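PDB 1YJG: surface protein VspA from Borrelia turicatae, which is a variable small lipoprotein of the spirochaete outer surface, associated with neurotropism, and probably helps evade host immunity through switching of antigenically distinct surface proteins. Local coordinates for the interface of chains A and B. Residues are numbered along the deposited sequence; one frame, centred on the assembly and turned at random. Chains: chain A/B, Surface protein VspA.

Contact 1: the interface of chains A and B. Residues chain A 23, 26-27, 29-30, 40; chain B 52-53, 56-57, 60.
A:Leu27 and A:Ala30 pack on helix 48-69 of chain B at B:Gly53, where two helical bundles of the variable small protein (Vsp) family meet in the lipoprotein's core. Helix 2-28 of chain A and the loop after it thus give a worked example of close packing over a residue without a side chain. The tight part is carbon packed on helix backbone. The CB methyl of A:Ala30 sits 3.6 Å from B:Gly53 CA, and the CD2 branch of A:Leu27 lies 3.5 Å from B:Gly53 O and 3.8 Å from B:Val57 CG2. With CG1 anti to the backbone N (chi1 172°), CG2 is the branch of B:Val57 turned to A:Leu27. From strand 39-42, A:Leu40 brings CD2 to B:Ser52 CB at 3.9 Å, while its CD1 lies beside B:Ser56 CB. The other side is polar and holds an ordered water, although A:Glu26 and B:Ser56 are well buried there. A:Glu26 bends at chi2 (-58°) and lays its carboxylate carbon CD against B:Ala60 CB, 3.8 Å away. The side-chain nitrogen NZ of the extended A:Lys29 meets A:Glu26 OE2 on the syn side, tilted 27° from the carboxylate plane, in a salt bridge of 2.6 Å within chain A. The water oxygen lies 2.8 Å from A:Glu26 OE2 and 2.7 Å from the backbone O of B:Ser56. The approach of the B:Ser56 hydroxyl to A:Glu26 O is modelled too close to be trusted.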
ATOM      1  N   SER A  23       1.480   4.374   1.739  1.00  5.97           N
ATOM      2  CA  SER A  23       2.222   3.578   0.755  1.00  5.56           C
ATOM      3  C   SER A  23       2.656   4.449  -0.401  1.00  7.67           C
ATOM      4  O   SER A  23       3.637   4.138  -1.063  1.00 10.71           O
ATOM      5  CB  SER A  23       1.417   2.354   0.261  1.00  6.91           C
ATOM      6  OG  SER A  23       0.524   2.635  -0.811  1.00  3.12           O
ATOM      7  N   GLU A  26       6.102   5.519  -0.180  1.00 12.99           N
ATOM      8  CA  GLU A  26       7.064   4.492  -0.598  1.00 11.96           C
ATOM      9  C   GLU A  26       7.231   4.514  -2.128  1.00  9.44           C
ATOM     10  O   GLU A  26       8.292   4.167  -2.631  1.00  6.62           O
ATOM     11  CB  GLU A  26       6.672   3.087  -0.113  1.00 10.65           C
ATOM     12  CG  GLU A  26       6.422   2.936   1.397  1.00 12.00           C
ATOM     13  CD  GLU A  26       7.595   3.323   2.294  1.00 13.98           C
ATOM     14  OE1 GLU A  26       7.371   3.446   3.516  1.00 14.08           O
ATOM     15  OE2 GLU A  26       8.740   3.485   1.810  1.00 13.64           O
ATOM     16  N   LEU A  27       6.184   4.916  -2.850  1.00  9.52           N
ATOM     17  CA  LEU A  27       6.214   5.002  -4.308  1.00 11.36           C
ATOM     18  C   LEU A  27       7.012   6.225  -4.738  1.00 14.08           C
ATOM     19  O   LEU A  27       7.677   6.210  -5.791  1.00 14.46           O
ATOM     20  CB  LEU A  27       4.797   5.095  -4.881  1.00 11.01           C
ATOM     21  CG  LEU A  27       3.871   3.900  -4.654  1.00 12.00           C
ATOM     22  CD1 LEU A  27       2.522   4.175  -5.295  1.00 12.62           C
ATOM     23  CD2 LEU A  27       4.463   2.590  -5.195  1.00 13.19           C
ATOM     24  N   LYS A  29       9.582   7.344  -3.270  1.00 18.30           N
ATOM     25  CA  LYS A  29      11.006   7.035  -3.113  1.00 17.47           C
ATOM     26  C   LYS A  29      11.546   6.332  -4.376  1.00 15.65           C
ATOM     27  O   LYS A  29      12.752   6.164  -4.525  1.00 18.72           O
ATOM     28  CB  LYS A  29      11.240   6.113  -1.911  1.00 17.31           C
ATOM     29  CG  LYS A  29      11.066   6.763  -0.551  1.00 16.96           C
ATOM     30  CD  LYS A  29      10.985   5.688   0.535  1.00 16.44           C
ATOM     31  CE  LYS A  29      10.371   6.218   1.825  1.00 15.65           C
ATOM     32  NZ  LYS A  29      10.418   5.199   2.910  1.00 13.86           N
ATOM     33  N   ALA A  30      10.644   5.879  -5.249  1.00 17.29           N
ATOM     34  CA  ALA A  30      11.010   5.196  -6.495  1.00 17.68           C
ATOM     35  C   ALA A  30      11.070   6.127  -7.702  1.00 17.89           C
ATOM     36  O   ALA A  30      11.411   5.691  -8.802  1.00 17.24           O
ATOM     37  CB  ALA A  30      10.042   4.075  -6.778  1.00 14.20           C
ATOM     38  N   LEU A  40      17.402  -0.043  -5.465  1.00 27.42           N
ATOM     39  CA  LEU A  40      17.024   1.117  -6.263  1.00 27.17           C
ATOM     40  C   LEU A  40      18.226   2.013  -6.569  1.00 27.77           C
ATOM     41  O   LEU A  40      18.957   2.442  -5.673  1.00 27.02           O
ATOM     42  CB  LEU A  40      15.916   1.924  -5.574  1.00 25.41           C
ATOM     43  CG  LEU A  40      14.548   1.241  -5.444  1.00 25.09           C
ATOM     44  CD1 LEU A  40      13.542   2.196  -4.802  1.00 24.63           C
ATOM     45  CD2 LEU A  40      14.029   0.737  -6.791  1.00 24.07           C
TER
ATOM     46  N   SER B  52       9.727  -0.366  -9.992  1.00 16.60           N
ATOM     47  CA  SER B  52      10.589   0.201  -8.971  1.00 15.96           C
ATOM     48  C   SER B  52       9.726   0.596  -7.780  1.00 14.68           C
ATOM     49  O   SER B  52      10.162   0.518  -6.633  1.00 14.59           O
ATOM     50  CB  SER B  52      11.307   1.444  -9.497  1.00 16.91           C
ATOM     51  OG  SER B  52      12.228   1.096 -10.505  1.00 18.07           O
ATOM     52  N   GLY B  53       8.506   1.052  -8.070  1.00 15.75           N
ATOM     53  CA  GLY B  53       7.551   1.461  -7.047  1.00 16.81           C
ATOM     54  C   GLY B  53       7.165   0.266  -6.199  1.00 12.97           C
ATOM     55  O   GLY B  53       7.148   0.349  -4.983  1.00 14.50           O
ATOM     56  N   SER B  56      10.055  -0.750  -3.954  1.00 15.83           N
ATOM     57  CA  SER B  56      10.114   0.126  -2.790  1.00 15.48           C
ATOM     58  C   SER B  56       9.113  -0.316  -1.714  1.00 14.72           C
ATOM     59  O   SER B  56       9.445  -0.345  -0.539  1.00 13.33           O
ATOM     60  CB  SER B  56       9.818   1.563  -3.215  1.00 14.21           C
ATOM     61  OG  SER B  56       9.881   2.450  -2.128  1.00 14.09           O
ATOM     62  N   VAL B  57       7.907  -0.694  -2.130  1.00 13.78           N
ATOM     63  CA  VAL B  57       6.871  -1.130  -1.197  1.00 12.86           C
ATOM     64  C   VAL B  57       7.251  -2.447  -0.506  1.00 14.36           C
ATOM     65  O   VAL B  57       7.065  -2.602   0.713  1.00 14.56           O
ATOM     66  CB  VAL B  57       5.499  -1.280  -1.911  1.00 14.90           C
ATOM     67  CG1 VAL B  57       4.465  -1.908  -0.992  1.00 12.95           C
ATOM     68  CG2 VAL B  57       4.995   0.078  -2.432  1.00 15.55           C
ATOM     69  N   ALA B  60       9.783  -1.951   2.036  1.00 13.32           N
ATOM     70  CA  ALA B  60       9.207  -1.431   3.272  1.00 13.91           C
ATOM     71  C   ALA B  60       8.606  -2.594   4.074  1.00 13.49           C
ATOM     72  O   ALA B  60       8.671  -2.616   5.295  1.00 14.23           O
ATOM     73  CB  ALA B  60       8.154  -0.367   2.966  1.00 13.78           C
TER
HETATM   74  O   HOH W   1      10.628   1.648   0.909  1.00 30.33           O

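Contact 2: the interface of chains A and B. Residues chain A 49, 52-54, 56; chain B 27, 30, 33, 40, 50.
The hydroxyl OG of A:Ser52 donates a hydrogen bond of 2.7 Å to the backbone O of B:Lys33, tying helix 48-69 of chain A to the first residue of strand 33-36 in chain B. The approach is bent, with a C=O...donor angle of 123°, and the hydroxyl stands above the carbonyl plane, 37° out of it. OG lies anti to its own carbonyl carbon (chi1 -64°), which points it at the strand; CB packs against B:Ala30 and B:Leu40. The same B:Lys33 oxygen is flanked by the aliphatic chain of A:Lys49: this chain bends at chi2 and chi4 and runs alongside, its CD 3.5 Å from B:Lys33 O. Two lysines thus meet through a methylene chain and a backbone carbonyl.

Next to the polar bond, this part of the A-B interface of the deposited assembly illustrates how small residues let backbones approach. A:Gly53 is faced by methyl groups from several elements of chain B. B:Ala30 CB points at its backbone and lies 3.7 Å from A:Gly53 CA; B:Leu27 CD2 comes to the same alpha carbon from the end of helix 3-28. B:Leu50 adds its CD1 branch at 3.9 Å from A:Gly53 CA, and its CB lies 3.6 Å from A:Lys49 O, bringing helix 48-69 of one chain against its counterpart in the other. B:Leu40 closes the strand side, where its CD2 meets A:Ser52 CB at 3.9 Å and its CD1 touches A:Ser56 CB.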
ATOM      1  N   LYS A  49       4.277   5.681 -15.571  1.00 17.96           N
ATOM      2  CA  LYS A  49       3.695   4.426 -15.051  1.00 16.64           C
ATOM      3  C   LYS A  49       3.686   4.304 -13.532  1.00 13.08           C
ATOM      4  O   LYS A  49       2.851   3.588 -12.979  1.00  8.70           O
ATOM      5  CB  LYS A  49       4.359   3.199 -15.690  1.00 20.02           C
ATOM      6  CG  LYS A  49       3.547   2.586 -16.835  1.00 22.34           C
ATOM      7  CD  LYS A  49       3.302   3.603 -17.942  1.00 24.15           C
ATOM      8  CE  LYS A  49       2.721   2.982 -19.200  1.00 24.95           C
ATOM      9  NZ  LYS A  49       3.365   3.586 -20.407  1.00 23.37           N
ATOM     10  N   SER A  52       0.838   6.225 -12.476  1.00 14.96           N
ATOM     11  CA  SER A  52      -0.366   5.450 -12.774  1.00 15.20           C
ATOM     12  C   SER A  52      -0.623   4.504 -11.595  1.00 15.22           C
ATOM     13  O   SER A  52      -1.766   4.323 -11.194  1.00 15.08           O
ATOM     14  CB  SER A  52      -0.241   4.666 -14.093  1.00 14.29           C
ATOM     15  OG  SER A  52      -0.115   5.535 -15.219  1.00 15.25           O
ATOM     16  N   GLY A  53       0.449   3.921 -11.047  1.00 13.02           N
ATOM     17  CA  GLY A  53       0.365   3.009  -9.918  1.00 13.93           C
ATOM     18  C   GLY A  53      -0.230   3.693  -8.698  1.00 12.14           C
ATOM     19  O   GLY A  53      -1.111   3.147  -8.035  1.00 11.55           O
ATOM     20  N   ALA A  54       0.265   4.890  -8.411  1.00 11.26           N
ATOM     21  CA  ALA A  54      -0.206   5.704  -7.291  1.00 10.43           C
ATOM     22  C   ALA A  54      -1.676   6.016  -7.509  1.00 12.70           C
ATOM     23  O   ALA A  54      -2.483   5.925  -6.592  1.00 15.65           O
ATOM     24  CB  ALA A  54       0.580   6.994  -7.211  1.00  5.94           C
ATOM     25  N   SER A  56      -3.824   4.259  -9.116  1.00 12.28           N
ATOM     26  CA  SER A  56      -4.592   3.020  -8.896  1.00 13.79           C
ATOM     27  C   SER A  56      -4.773   2.706  -7.402  1.00 10.84           C
ATOM     28  O   SER A  56      -5.821   2.212  -6.987  1.00 12.09           O
ATOM     29  CB  SER A  56      -3.935   1.839  -9.624  1.00 13.17           C
ATOM     30  OG  SER A  56      -4.736   0.673  -9.541  1.00  9.94           O
TER
ATOM     31  N   LEU B  27      -0.989  -1.929  -7.976  1.00 19.13           N
ATOM     32  CA  LEU B  27       0.055  -1.427  -8.859  1.00 16.77           C
ATOM     33  C   LEU B  27       0.036  -2.235 -10.163  1.00 17.76           C
ATOM     34  O   LEU B  27       0.327  -1.703 -11.233  1.00 16.35           O
ATOM     35  CB  LEU B  27       1.428  -1.568  -8.207  1.00 17.48           C
ATOM     36  CG  LEU B  27       1.675  -0.746  -6.948  1.00 16.83           C
ATOM     37  CD1 LEU B  27       3.047  -1.092  -6.346  1.00 14.01           C
ATOM     38  CD2 LEU B  27       1.552   0.739  -7.256  1.00 14.28           C
ATOM     39  N   ALA B  30      -2.079  -0.966 -13.042  1.00 18.12           N
ATOM     40  CA  ALA B  30      -1.551   0.181 -13.776  1.00 17.74           C
ATOM     41  C   ALA B  30      -0.526  -0.185 -14.851  1.00 19.95           C
ATOM     42  O   ALA B  30       0.014   0.704 -15.522  1.00 17.97           O
ATOM     43  CB  ALA B  30      -0.924   1.168 -12.802  1.00 19.72           C
ATOM     44  N   LYS B  33      -0.585   1.274 -18.550  1.00 20.63           N
ATOM     45  CA  LYS B  33      -1.655   2.254 -18.390  1.00 20.41           C
ATOM     46  C   LYS B  33      -1.104   3.624 -18.012  1.00 22.01           C
ATOM     47  O   LYS B  33      -0.150   3.742 -17.248  1.00 23.78           O
ATOM     48  CB  LYS B  33      -2.634   1.834 -17.288  1.00 21.08           C
ATOM     49  CG  LYS B  33      -3.357   0.514 -17.485  1.00 22.11           C
ATOM     50  CD  LYS B  33      -4.639   0.684 -18.296  1.00 24.47           C
ATOM     51  CE  LYS B  33      -5.207  -0.661 -18.717  1.00 26.00           C
ATOM     52  NZ  LYS B  33      -5.396  -1.560 -17.543  1.00 28.54           N
ATOM     53  N   LEU B  40      -7.439   5.562 -15.790  1.00 26.00           N
ATOM     54  CA  LEU B  40      -6.377   4.774 -16.413  1.00 27.12           C
ATOM     55  C   LEU B  40      -6.824   4.301 -17.795  1.00 29.26           C
ATOM     56  O   LEU B  40      -7.877   3.678 -17.935  1.00 26.59           O
ATOM     57  CB  LEU B  40      -5.995   3.562 -15.555  1.00 26.02           C
ATOM     58  CG  LEU B  40      -5.327   3.824 -14.199  1.00 25.61           C
ATOM     59  CD1 LEU B  40      -4.843   2.511 -13.612  1.00 25.00           C
ATOM     60  CD2 LEU B  40      -4.179   4.832 -14.300  1.00 24.86           C
ATOM     61  N   LEU B  50       7.257   1.782 -12.506  1.00 15.64           N
ATOM     62  CA  LEU B  50       6.153   1.191 -11.763  1.00 13.64           C
ATOM     63  C   LEU B  50       6.684  -0.004 -10.963  1.00 15.69           C
ATOM     64  O   LEU B  50       6.314  -0.188  -9.796  1.00 14.42           O
ATOM     65  CB  LEU B  50       5.029   0.748 -12.705  1.00 14.72           C
ATOM     66  CG  LEU B  50       3.927  -0.141 -12.110  1.00 16.20           C
ATOM     67  CD1 LEU B  50       3.252   0.542 -10.942  1.00 16.74           C
ATOM     68  CD2 LEU B  50       2.901  -0.505 -13.169  1.00 17.36           C
TER

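The alpha-carbon centres of contact 1 and contact 2 lie about 13 Å apart within one two-fold symmetric interface. Chain B supplies helix 48-69 in contact 1 and chain A in contact 2, with the start of chain B's copy joining in through residue 50. The pairs 30-53, 27-53, 40-52 and 40-56 occur in both with the chains exchanged, making contact 2 in part the twin of contact 1. Contact 1 extends along the helix to residue 60; contact 2 adds residue 49 and the partner chain's strand 33-36. The deposited pair may represent a Vsp dimer, although the structure alone does not prove it.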